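Local coordinates for protein aspartate aminotransferase (Rhodobacter sphaeroides, PDB 3NRA) that probably transfers the amino group of L-aspartate to 2-oxoglutarate, giving oxaloacetate and L-glutamate, with pyridoxal 5'-phosphate as cofactor, at residues L105-G110 with L284-Y289; L115-A120 with A280-R285; D317-V322 with A393-I398; R332-G337 with L382-D387. One frame throughout, in Å; residues are numbered along the deposited sequence. Where two conformers were deposited one is given.

Overall arrangement
The 105-110 segment carries the edge strand 105-108 of the seven-stranded sheet into helix 110-120, so contacts 1 and 2 start on neighbouring parts of the chain. Both close long loops on one stretch, sharing L284 and R285: contact 2 closes at the end of helix 269-282, contact 1 just beyond it, so that F116, L117 and V282 fall inside the loop closed by A286. Together they tie the edge strand and helix 110-120 to that stretch, next to the second subunit. Contact 3 opens afterwards in helix 304-324 and closes in helix 388-404. Contact 4, joining 332-337 to the end of strand 380-383, is nested within it. The two pairs lie on opposite sides of the chain's centre.

Contact 1: L105-G110 with L284-Y289; sequences LIITPG and LRAAGY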
loop_
_atom_site.group_PDB
_atom_site.type_symbol
_atom_site.label_atom_id
_atom_site.label_comp_id
_atom_site.label_asym_id
_atom_site.label_seq_id
_atom_site.Cartn_x
_atom_site.Cartn_y
_atom_site.Cartn_z
ATOM N N LEU B 105 3.612 8.439 15.365
ATOM C CA LEU B 105 2.909 7.149 15.189
ATOM C C LEU B 105 2.102 7.174 13.900
ATOM O O LEU B 105 1.278 8.025 13.722
ATOM C CB LEU B 105 1.994 6.846 16.364
ATOM C CG LEU B 105 1.177 5.544 16.284
ATOM C CD1 LEU B 105 2.085 4.265 16.089
ATOM C CD2 LEU B 105 0.319 5.403 17.514
ATOM N N ILE B 106 2.391 6.233 13.005
ATOM C CA ILE B 106 1.690 6.111 11.735
ATOM C C ILE B 106 1.132 4.711 11.641
ATOM O O ILE B 106 1.795 3.754 12.083
ATOM C CB ILE B 106 2.634 6.406 10.524
ATOM C CG1 ILE B 106 1.854 6.421 9.221
ATOM C CG2 ILE B 106 3.778 5.394 10.453
ATOM C CD1 ILE B 106 2.691 6.959 7.966
ATOM N N ILE B 107 -0.115 4.605 11.125
ATOM C CA ILE B 107 -0.722 3.339 10.772
ATOM C C ILE B 107 -0.619 3.098 9.265
ATOM O O ILE B 107 -0.983 3.968 8.472
ATOM C CB ILE B 107 -2.188 3.288 11.143
ATOM C CG1 ILE B 107 -2.384 3.622 12.644
ATOM C CG2 ILE B 107 -2.759 1.874 10.803
ATOM C CD1 ILE B 107 -3.883 3.637 13.103
ATOM N N THR B 108 -0.182 1.887 8.888
ATOM C CA THR B 108 0.304 1.590 7.532
ATOM C C THR B 108 -0.346 0.301 6.976
ATOM O O THR B 108 -0.883 -0.528 7.762
ATOM C CB THR B 108 1.828 1.349 7.526
ATOM O OG1 THR B 108 2.131 0.307 8.447
ATOM C CG2 THR B 108 2.613 2.619 7.911
ATOM N N PRO B 109 -0.277 0.107 5.626
ATOM C CA PRO B 109 -0.745 -1.149 5.022
ATOM C C PRO B 109 0.229 -2.311 5.300
ATOM O O PRO B 109 1.150 -2.581 4.502
ATOM C CB PRO B 109 -0.846 -0.825 3.537
ATOM C CG PRO B 109 0.054 0.399 3.336
ATOM C CD PRO B 109 0.042 1.140 4.610
ATOM N N GLY B 110 0.020 -2.974 6.444
ATOM C CA GLY B 110 0.917 -4.013 6.907
ATOM C C GLY B 110 2.170 -3.391 7.488
ATOM O O GLY B 110 2.404 -2.161 7.362
ATOM N N LEU B 284 -2.777 6.443 -0.007
ATOM C CA LEU B 284 -3.620 7.310 0.875
ATOM C C LEU B 284 -3.555 6.941 2.358
ATOM O O LEU B 284 -3.123 7.738 3.167
ATOM C CB LEU B 284 -5.087 7.390 0.409
ATOM C CG LEU B 284 -5.398 7.877 -1.002
ATOM C CD1 LEU B 284 -6.895 7.797 -1.260
ATOM C CD2 LEU B 284 -4.889 9.310 -1.229
ATOM N N ARG B 285 -4.031 5.754 2.715
ATOM C CA ARG B 285 -4.129 5.367 4.092
ATOM C C ARG B 285 -4.143 3.870 4.182
ATOM O O ARG B 285 -4.367 3.196 3.188
ATOM C CB ARG B 285 -5.396 5.951 4.710
ATOM C CG ARG B 285 -6.726 5.536 3.990
ATOM C CD ARG B 285 -7.932 6.181 4.625
ATOM N NE ARG B 285 -7.806 7.607 4.492
ATOM C CZ ARG B 285 -8.102 8.316 3.393
ATOM N NH1 ARG B 285 -8.703 7.757 2.328
ATOM N NH2 ARG B 285 -7.821 9.609 3.375
ATOM N N ALA B 286 -3.855 3.339 5.373
ATOM C CA ALA B 286 -4.267 1.984 5.705
ATOM C C ALA B 286 -5.791 1.918 5.568
ATOM O O ALA B 286 -6.489 2.855 5.965
ATOM C CB ALA B 286 -3.833 1.637 7.151
ATOM N N ALA B 287 -6.305 0.816 5.026
ATOM C CA ALA B 287 -7.758 0.694 4.765
ATOM C C ALA B 287 -8.557 1.201 5.972
ATOM O O ALA B 287 -8.346 0.738 7.121
ATOM C CB ALA B 287 -8.140 -0.749 4.442
ATOM N N GLY B 288 -9.421 2.192 5.723
ATOM C CA GLY B 288 -10.211 2.801 6.773
ATOM C C GLY B 288 -10.911 1.789 7.665
ATOM O O GLY B 288 -10.781 1.847 8.880
ATOM N N TYR B 289 -11.625 0.848 7.057
ATOM C CA TYR B 289 -12.384 -0.126 7.821
ATOM C C TYR B 289 -11.468 -1.066 8.583
ATOM O O TYR B 289 -11.737 -1.388 9.751
ATOM C CB TYR B 289 -13.328 -0.930 6.927
ATOM C CG TYR B 289 -14.456 -0.113 6.268
ATOM C CD1 TYR B 289 -15.171 0.832 6.975
ATOM C CD2 TYR B 289 -14.822 -0.344 4.952
ATOM C CE1 TYR B 289 -16.175 1.556 6.374
ATOM C CE2 TYR B 289 -15.854 0.365 4.352
ATOM C CZ TYR B 289 -16.503 1.318 5.051
ATOM O OH TYR B 289 -17.505 2.030 4.462
HETATM O O HOH W 1 -3.333 5.148 7.592
#
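The methyl of A286 lies where strand 105-108, at the edge of the large-domain sheet of the class I aminotransferase fold, gives way to P109. Its CB is 3.8 Å from I107 CG2 and 3.7 Å from T108 O, and it reaches the P109 end of the peptide at 4.2 Å from P109 N. The I107 branch meets it because CG2 is anti to the backbone N, while CG1 (chi1 -55°) stands beside that N and carries the longer arm away from A286. This close packing is small and built round one methyl. Beside it the two backbones stand farther apart. No direct hydrogen bond joins the segments; a water links them, donating to I107 O at 2.8 Å and accepting from A286 N at 2.9 Å. P109 is the centre of an inverse gamma turn, and T108 OG1, just before it, donates across the turn to G110 O at 2.7 Å, tilted 34° from the carbonyl plane. Outside the contact, S283 of the second subunit packs on P109, I107 packs on I83 and R84 of helix 81-95, Q279 of helix 269-282 hydrogen-bonds I107 O, and strand 263-267 pairs with this edge strand.

Contact 2: L115-A120 with A280-R285; sequences LFLAVA and AIVSLR
Two helices of the large pyridoxal-phosphate-binding domain of the class I aminotransferase fold meet here, 115-120 within helix 110-120 and 280-282 at the end of helix 269-282. Their backbones keep well apart: the nearest CA atoms, those of L117 and V282, are 8.8 Å from each other, and no hydrogen bond crosses. S283 is the first residue to leave helical torsions. The chain then turns away from helix 110-120, and L284 has a positive phi of 68°. The contact is therefore carried by side chains alone, with V282 reaching from the last turn toward two residues of the opposite helix. One branch does the work: V282 CG2, set anti to the carbonyl carbon, touches both F116 and L117. Against the phenyl ring it comes at the edge, near the ring plane, so the methyl meets the rim of F116. The ring of F146 also meets this phenyl, the two planes at about 45°. The L117 side chain runs past V282 in the opposite direction, its end coming closer than its CB does. The site is also at the dimer interface: V282 packs on V282 of the second subunit, and F116 on I281 of that chain. The two touches across the helices are alike in length, V282 CG2 to F116 CE2 at 4.0 Å and to L117 CD2 at 4.1 Å.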
loop_
_atom_site.group_PDB
_atom_site.type_symbol
_atom_site.label_atom_id
_atom_site.label_comp_id
_atom_site.label_asym_id
_atom_site.label_seq_id
_atom_site.Cartn_x
_atom_site.Cartn_y
_atom_site.Cartn_z
ATOM N N LEU B 115 7.641 -0.660 6.450
ATOM C CA LEU B 115 9.013 -0.890 6.037
ATOM C C LEU B 115 9.355 -0.129 4.759
ATOM O O LEU B 115 10.397 0.573 4.696
ATOM C CB LEU B 115 9.246 -2.379 5.830
ATOM C CG LEU B 115 10.637 -2.851 5.447
ATOM C CD1 LEU B 115 11.695 -2.465 6.497
ATOM C CD2 LEU B 115 10.624 -4.395 5.180
ATOM N N PHE B 116 8.496 -0.246 3.743
ATOM C CA PHE B 116 8.688 0.511 2.532
ATOM C C PHE B 116 8.873 1.997 2.812
ATOM O O PHE B 116 9.774 2.641 2.257
ATOM C CB PHE B 116 7.494 0.365 1.589
ATOM C CG PHE B 116 7.653 1.155 0.293
ATOM C CD1 PHE B 116 8.536 0.751 -0.654
ATOM C CD2 PHE B 116 6.949 2.307 0.077
ATOM C CE1 PHE B 116 8.704 1.463 -1.821
ATOM C CE2 PHE B 116 7.106 3.019 -1.083
ATOM C CZ PHE B 116 7.978 2.582 -2.039
ATOM N N LEU B 117 7.930 2.560 3.560
ATOM C CA LEU B 117 7.928 4.006 3.829
ATOM C C LEU B 117 9.172 4.409 4.619
ATOM O O LEU B 117 9.789 5.426 4.331
ATOM C CB LEU B 117 6.656 4.390 4.615
ATOM C CG LEU B 117 5.319 4.248 3.854
ATOM C CD1 LEU B 117 4.163 4.523 4.768
ATOM C CD2 LEU B 117 5.290 5.199 2.636
ATOM N N ALA B 118 9.528 3.588 5.612
ATOM C CA ALA B 118 10.659 3.860 6.476
ATOM C C ALA B 118 11.974 3.902 5.669
ATOM O O ALA B 118 12.809 4.805 5.861
ATOM C CB ALA B 118 10.738 2.814 7.567
ATOM N N VAL B 119 12.143 2.960 4.740
ATOM C CA VAL B 119 13.334 2.972 3.888
ATOM C C VAL B 119 13.264 4.170 2.908
ATOM O O VAL B 119 14.272 4.868 2.689
ATOM C CB VAL B 119 13.490 1.661 3.130
ATOM C CG1 VAL B 119 14.709 1.720 2.187
ATOM C CG2 VAL B 119 13.601 0.458 4.129
ATOM N N ALA B 120 12.073 4.426 2.351
ATOM C CA ALA B 120 11.885 5.568 1.413
ATOM C C ALA B 120 12.216 6.897 2.071
ATOM O O ALA B 120 12.805 7.772 1.438
ATOM C CB ALA B 120 10.467 5.603 0.881
ATOM N N ALA B 280 0.484 9.296 1.602
ATOM C CA ALA B 280 -0.543 9.962 0.871
ATOM C C ALA B 280 -0.525 9.566 -0.611
ATOM O O ALA B 280 -1.578 9.274 -1.164
ATOM C CB ALA B 280 -0.430 11.530 1.042
ATOM N N ILE B 281 0.662 9.478 -1.217
ATOM C CA ILE B 281 0.757 9.174 -2.650
ATOM C C ILE B 281 1.049 7.697 -2.967
ATOM O O ILE B 281 0.904 7.274 -4.118
ATOM C CB ILE B 281 1.741 10.131 -3.422
ATOM C CG1 ILE B 281 3.193 9.937 -2.984
ATOM C CG2 ILE B 281 1.306 11.619 -3.247
ATOM C CD1 ILE B 281 4.141 10.917 -3.635
ATOM N N VAL B 282 1.387 6.904 -1.945
ATOM C CA VAL B 282 1.584 5.463 -2.117
ATOM C C VAL B 282 0.253 4.722 -2.117
ATOM O O VAL B 282 0.031 3.832 -2.974
ATOM C CB VAL B 282 2.541 4.865 -1.020
ATOM C CG1 VAL B 282 2.546 3.329 -1.063
ATOM C CG2 VAL B 282 3.952 5.397 -1.215
ATOM N N SER B 283 -0.604 5.011 -1.129
ATOM C CA SER B 283 -1.937 4.367 -1.060
ATOM C C SER B 283 -3.012 5.136 -0.256
ATOM O O SER B 283 -4.070 4.554 0.073
ATOM C CB SER B 283 -1.790 2.954 -0.483
ATOM O OG SER B 283 -1.291 2.986 0.857
ATOM N N LEU B 284 -2.777 6.443 -0.007
ATOM C CA LEU B 284 -3.620 7.310 0.875
ATOM C C LEU B 284 -3.555 6.941 2.358
ATOM O O LEU B 284 -3.123 7.738 3.167
ATOM C CB LEU B 284 -5.087 7.390 0.409
ATOM C CG LEU B 284 -5.398 7.877 -1.002
ATOM C CD1 LEU B 284 -6.895 7.797 -1.260
ATOM C CD2 LEU B 284 -4.889 9.310 -1.229
ATOM N N ARG B 285 -4.031 5.754 2.715
ATOM C CA ARG B 285 -4.129 5.367 4.092
ATOM C C ARG B 285 -4.143 3.870 4.182
ATOM O O ARG B 285 -4.367 3.196 3.188
ATOM C CB ARG B 285 -5.396 5.951 4.710
ATOM C CG ARG B 285 -6.726 5.536 3.990
ATOM C CD ARG B 285 -7.932 6.181 4.625
ATOM N NE ARG B 285 -7.806 7.607 4.492
ATOM C CZ ARG B 285 -8.102 8.316 3.393
ATOM N NH1 ARG B 285 -8.703 7.757 2.328
ATOM N NH2 ARG B 285 -7.821 9.609 3.375
#

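Contact 3: D317-V322 with A393-I398; sequences DELLHV and AAARRI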
loop_
_atom_site.group_PDB
_atom_site.type_symbol
_atom_site.label_atom_id
_atom_site.label_comp_id
_atom_site.label_asym_id
_atom_site.label_seq_id
_atom_site.Cartn_x
_atom_site.Cartn_y
_atom_site.Cartn_z
ATOM N N ASP B 317 9.032 -26.972 19.564
ATOM C CA ASP B 317 9.867 -27.993 20.220
ATOM C C ASP B 317 9.827 -29.351 19.521
ATOM O O ASP B 317 10.845 -30.045 19.449
ATOM C CB ASP B 317 9.450 -28.177 21.691
ATOM C CG ASP B 317 9.799 -26.970 22.568
ATOM O OD1 ASP B 317 10.532 -26.075 22.109
ATOM O OD2 ASP B 317 9.320 -26.931 23.722
ATOM N N GLU B 318 8.650 -29.771 19.071
ATOM C CA GLU B 318 8.548 -31.051 18.368
ATOM C C GLU B 318 9.168 -30.958 16.981
ATOM O O GLU B 318 9.808 -31.872 16.555
ATOM C CB GLU B 318 7.107 -31.575 18.287
ATOM C CG GLU B 318 7.059 -33.102 17.932
ATOM C CD GLU B 318 5.644 -33.705 17.956
ATOM O OE1 GLU B 318 4.653 -32.938 17.997
ATOM O OE2 GLU B 318 5.533 -34.947 17.932
ATOM N N LEU B 319 9.001 -29.833 16.293
ATOM C CA LEU B 319 9.685 -29.662 14.999
ATOM C C LEU B 319 11.182 -29.686 15.163
ATOM O O LEU B 319 11.874 -30.282 14.351
ATOM C CB LEU B 319 9.275 -28.379 14.287
ATOM C CG LEU B 319 7.914 -28.355 13.559
ATOM C CD1 LEU B 319 7.930 -27.283 12.492
ATOM C CD2 LEU B 319 7.546 -29.678 12.929
ATOM N N LEU B 320 11.686 -29.061 16.214
ATOM C CA LEU B 320 13.116 -29.056 16.466
ATOM C C LEU B 320 13.625 -30.454 16.739
ATOM O O LEU B 320 14.631 -30.852 16.194
ATOM C CB LEU B 320 13.471 -28.123 17.622
ATOM C CG LEU B 320 13.547 -26.625 17.281
ATOM C CD1 LEU B 320 13.700 -25.810 18.565
ATOM C CD2 LEU B 320 14.713 -26.346 16.302
ATOM N N HIS B 321 12.880 -31.220 17.533
ATOM C CA HIS B 321 13.229 -32.609 17.792
ATOM C C HIS B 321 13.388 -33.441 16.489
ATOM O O HIS B 321 14.370 -34.173 16.330
ATOM C CB HIS B 321 12.186 -33.271 18.667
ATOM C CG HIS B 321 12.560 -34.645 19.085
ATOM N ND1 HIS B 321 13.532 -34.895 20.036
ATOM C CD2 HIS B 321 12.124 -35.858 18.657
ATOM C CE1 HIS B 321 13.661 -36.204 20.187
ATOM N NE2 HIS B 321 12.825 -36.809 19.356
ATOM N N VAL B 322 12.403 -33.323 15.598
ATOM C CA VAL B 322 12.394 -34.044 14.323
ATOM C C VAL B 322 13.556 -33.611 13.421
ATOM O O VAL B 322 14.280 -34.456 12.916
ATOM C CB VAL B 322 11.047 -33.843 13.571
ATOM C CG1 VAL B 322 11.140 -34.387 12.125
ATOM C CG2 VAL B 322 9.890 -34.525 14.336
ATOM N N ALA B 393 4.077 -34.220 10.958
ATOM C CA ALA B 393 4.070 -35.201 9.835
ATOM C C ALA B 393 4.803 -34.687 8.601
ATOM O O ALA B 393 5.553 -35.419 8.010
ATOM C CB ALA B 393 2.628 -35.608 9.457
ATOM N N ALA B 394 4.609 -33.408 8.252
ATOM C CA ALA B 394 5.335 -32.789 7.131
ATOM C C ALA B 394 6.851 -32.752 7.391
ATOM O O ALA B 394 7.630 -33.085 6.531
ATOM C CB ALA B 394 4.796 -31.351 6.848
ATOM N N ALA B 395 7.234 -32.357 8.589
ATOM C CA ALA B 395 8.635 -32.311 8.978
ATOM C C ALA B 395 9.301 -33.680 8.869
ATOM O O ALA B 395 10.457 -33.768 8.442
ATOM C CB ALA B 395 8.780 -31.765 10.400
ATOM N N ARG B 396 8.584 -34.741 9.252
ATOM C CA ARG B 396 9.127 -36.090 9.133
ATOM C C ARG B 396 9.313 -36.512 7.680
ATOM O O ARG B 396 10.278 -37.207 7.353
ATOM C CB ARG B 396 8.257 -37.085 9.883
ATOM C CG ARG B 396 8.352 -36.883 11.388
ATOM C CD ARG B 396 7.816 -38.013 12.177
ATOM N NE ARG B 396 8.411 -39.301 11.817
ATOM C CZ ARG B 396 8.081 -40.448 12.395
ATOM N NH1 ARG B 396 7.200 -40.466 13.409
ATOM N NH2 ARG B 396 8.646 -41.576 11.985
ATOM N N ARG B 397 8.417 -36.034 6.784
ATOM C CA ARG B 397 8.598 -36.253 5.346
ATOM C C ARG B 397 9.846 -35.498 4.824
ATOM O O ARG B 397 10.573 -36.013 3.951
ATOM C CB ARG B 397 7.332 -35.841 4.540
ATOM C CG ARG B 397 6.058 -36.614 4.908
ATOM C CD ARG B 397 4.999 -36.568 3.797
ATOM N NE ARG B 397 4.481 -35.224 3.564
ATOM C CZ ARG B 397 3.578 -34.603 4.335
ATOM N NH1 ARG B 397 3.057 -35.197 5.437
ATOM N NH2 ARG B 397 3.180 -33.370 4.014
ATOM N N ILE B 398 10.103 -34.298 5.346
ATOM C CA ILE B 398 11.287 -33.530 4.915
ATOM C C ILE B 398 12.550 -34.316 5.210
ATOM O O ILE B 398 13.415 -34.477 4.328
ATOM C CB ILE B 398 11.419 -32.154 5.616
ATOM C CG1 ILE B 398 10.259 -31.228 5.230
ATOM C CG2 ILE B 398 12.789 -31.472 5.221
ATOM C CD1 ILE B 398 10.353 -29.765 5.839
#
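V322 and L319 on helix 304-324 pack against A395 and R396 of helix 388-404, a nearly parallel helix pair in the small domain of this aminotransferase fold. The short segments cross at -17° with their axes 9.6 Å apart. V322 points toward the other helix, and its CG1, set anti to the backbone N with chi1 170°, lies over the A395 backbone, 3.8 Å from A395 O and 3.9 Å from A395 CB. Next to A395, the aliphatic stem of R396 also meets this methyl, crossing the valine at about a right angle: CG of R396 is 3.8 Å from V322 CG1 and 4.1 Å from V322 CG2. Beyond CG the arginine chain bends at chi3 and carries its guanidinium away from the valine. R396 is modelled in two conformers, and the contact described is that of one of them. One turn earlier L319 starts off to the side of the neighbouring helix but brings its end back to it. This leucine also packs on F384 and L340, while I398 of helix 388-404 packs on V364 and V366 of strand 364-368. The A395 methyl meets both L319 and V322, the closer being L319 CD2, 3.5 Å from A395 CB.

Contact 4: R332-G337 with L382-D387; sequences RTPQAG and LNFSQD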
loop_
_atom_site.group_PDB
_atom_site.type_symbol
_atom_site.label_atom_id
_atom_site.label_comp_id
_atom_site.label_asym_id
_atom_site.label_seq_id
_atom_site.Cartn_x
_atom_site.Cartn_y
_atom_site.Cartn_z
ATOM N N ARG B 332 18.784 -23.181 14.899
ATOM C CA ARG B 332 18.701 -22.432 16.131
ATOM C C ARG B 332 17.303 -22.577 16.686
ATOM O O ARG B 332 16.320 -22.608 15.921
ATOM C CB ARG B 332 19.018 -20.925 15.935
ATOM C CG ARG B 332 20.558 -20.577 15.829
ATOM C CD ARG B 332 21.288 -20.765 17.134
ATOM N NE ARG B 332 20.813 -19.832 18.143
ATOM C CZ ARG B 332 21.253 -18.583 18.298
ATOM N NH1 ARG B 332 22.224 -18.098 17.525
ATOM N NH2 ARG B 332 20.712 -17.803 19.235
ATOM N N THR B 333 17.209 -22.648 18.009
ATOM C CA THR B 333 15.929 -22.519 18.693
ATOM C C THR B 333 15.377 -21.149 18.467
ATOM O O THR B 333 16.010 -20.170 18.864
ATOM C CB THR B 333 16.067 -22.719 20.187
ATOM O OG1 THR B 333 16.766 -23.933 20.437
ATOM C CG2 THR B 333 14.654 -22.773 20.870
ATOM N N PRO B 334 14.171 -21.050 17.843
ATOM C CA PRO B 334 13.521 -19.745 17.760
ATOM C C PRO B 334 13.123 -19.223 19.142
ATOM O O PRO B 334 12.691 -19.989 19.987
ATOM C CB PRO B 334 12.250 -20.031 16.913
ATOM C CG PRO B 334 12.437 -21.352 16.338
ATOM C CD PRO B 334 13.349 -22.100 17.215
ATOM N N GLN B 335 13.307 -17.925 19.359
ATOM C CA GLN B 335 13.110 -17.311 20.678
ATOM C C GLN B 335 11.906 -16.355 20.688
ATOM O O GLN B 335 11.312 -16.099 21.733
ATOM C CB GLN B 335 14.373 -16.595 21.089
ATOM C CG GLN B 335 15.539 -17.577 21.382
ATOM C CD GLN B 335 16.917 -16.912 21.405
ATOM O OE1 GLN B 335 17.291 -16.163 20.479
ATOM N NE2 GLN B 335 17.710 -17.241 22.426
ATOM N N ALA B 336 11.547 -15.854 19.527
ATOM C CA ALA B 336 10.232 -15.279 19.320
ATOM C C ALA B 336 9.807 -15.480 17.867
ATOM O O ALA B 336 10.641 -15.704 16.998
ATOM C CB ALA B 336 10.236 -13.773 19.700
ATOM N N GLY B 337 8.510 -15.440 17.619
ATOM C CA GLY B 337 7.966 -15.628 16.262
ATOM C C GLY B 337 7.904 -17.084 15.842
ATOM O O GLY B 337 8.269 -17.959 16.613
ATOM N N LEU B 382 10.942 -22.331 7.376
ATOM C CA LEU B 382 9.616 -22.828 7.655
ATOM C C LEU B 382 8.902 -21.821 8.502
ATOM O O LEU B 382 9.435 -21.387 9.500
ATOM C CB LEU B 382 9.704 -24.139 8.416
ATOM C CG LEU B 382 9.994 -25.399 7.586
ATOM C CD1 LEU B 382 11.404 -25.395 7.084
ATOM C CD2 LEU B 382 9.719 -26.674 8.417
ATOM N N ASN B 383 7.684 -21.462 8.128
ATOM C CA ASN B 383 6.787 -20.812 9.072
ATOM C C ASN B 383 5.947 -21.898 9.736
ATOM O O ASN B 383 5.098 -22.513 9.082
ATOM C CB ASN B 383 5.897 -19.753 8.371
ATOM C CG ASN B 383 4.954 -19.029 9.346
ATOM O OD1 ASN B 383 4.379 -19.646 10.243
ATOM N ND2 ASN B 383 4.781 -17.713 9.149
ATOM N N PHE B 384 6.171 -22.125 11.029
ATOM C CA PHE B 384 5.515 -23.225 11.732
ATOM C C PHE B 384 4.237 -22.839 12.488
ATOM O O PHE B 384 3.719 -23.637 13.271
ATOM C CB PHE B 384 6.517 -23.991 12.658
ATOM C CG PHE B 384 7.092 -23.168 13.782
ATOM C CD1 PHE B 384 6.441 -23.082 15.011
ATOM C CD2 PHE B 384 8.332 -22.552 13.639
ATOM C CE1 PHE B 384 7.003 -22.345 16.080
ATOM C CE2 PHE B 384 8.891 -21.840 14.673
ATOM C CZ PHE B 384 8.213 -21.733 15.913
ATOM N N SER B 385 3.664 -21.677 12.197
ATOM C CA SER B 385 2.301 -21.382 12.678
ATOM C C SER B 385 1.300 -22.138 11.808
ATOM O O SER B 385 0.682 -21.579 10.893
ATOM C CB SER B 385 2.027 -19.885 12.716
ATOM O OG SER B 385 0.787 -19.628 13.340
ATOM N N GLN B 386 1.185 -23.438 12.111
ATOM C CA GLN B 386 0.497 -24.424 11.284
ATOM C C GLN B 386 -0.342 -25.305 12.177
ATOM O O GLN B 386 -0.221 -25.254 13.422
ATOM C CB GLN B 386 1.501 -25.315 10.558
ATOM C CG GLN B 386 2.508 -24.575 9.638
ATOM C CD GLN B 386 1.844 -23.890 8.466
ATOM O OE1 GLN B 386 0.742 -24.314 7.990
ATOM N NE2 GLN B 386 2.482 -22.804 7.979
ATOM N N ASP B 387 -1.171 -26.142 11.556
ATOM C CA ASP B 387 -1.774 -27.267 12.257
ATOM C C ASP B 387 -0.642 -28.124 12.855
ATOM O O ASP B 387 0.279 -28.479 12.151
ATOM C CB ASP B 387 -2.628 -28.107 11.310
ATOM C CG ASP B 387 -3.224 -29.345 11.996
ATOM O OD1 ASP B 387 -4.323 -29.230 12.591
ATOM O OD2 ASP B 387 -2.607 -30.436 11.929
#
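Apolar packing across this contact centres on the F384 ring, which reaches P334 and G337 with its outer end. The chain leaving strand 380-383 of the small four-stranded sheet is thereby set against the loop before strand 339-340 of the same sheet. P334 CG lies 3.9 Å from F384 CE2, the pyrrolidine and the phenyl crossing obliquely. The ring tip also approaches a backbone carbonyl, with F384 CZ 3.8 Å from G337 O. Chi1 of 64° sets CG between the backbone N and the carbonyl carbon, and from there the ring extends to the 332-337 loop although its CB is not aimed at that loop. L340, I315 and Y226 also pack on F384.

Hydrogen bonds serve chiefly to shape the turn that holds this phenylalanine. N383 OD1 accepts from S385 N at 2.9 Å, nearly in line with the side-chain C=O, an Asx turn that bridges F384. Q386 NE2 gives a second bond, to N383 O at 2.9 Å and 162°, the acceptor lying close to the glutamine amide plane. D387 caps helix 388-404 by accepting from A390 N. On the opposite segment G337 O is taken by Y226 OH, and P334 O by R316 NH1.

No hydrogen bond joins the two segments. Each is held by hydrogen bonds of its own, and the phenyl ring joins them by van der Waals contact alone, one apolar pair and one ring carbon against a carbonyl oxygen.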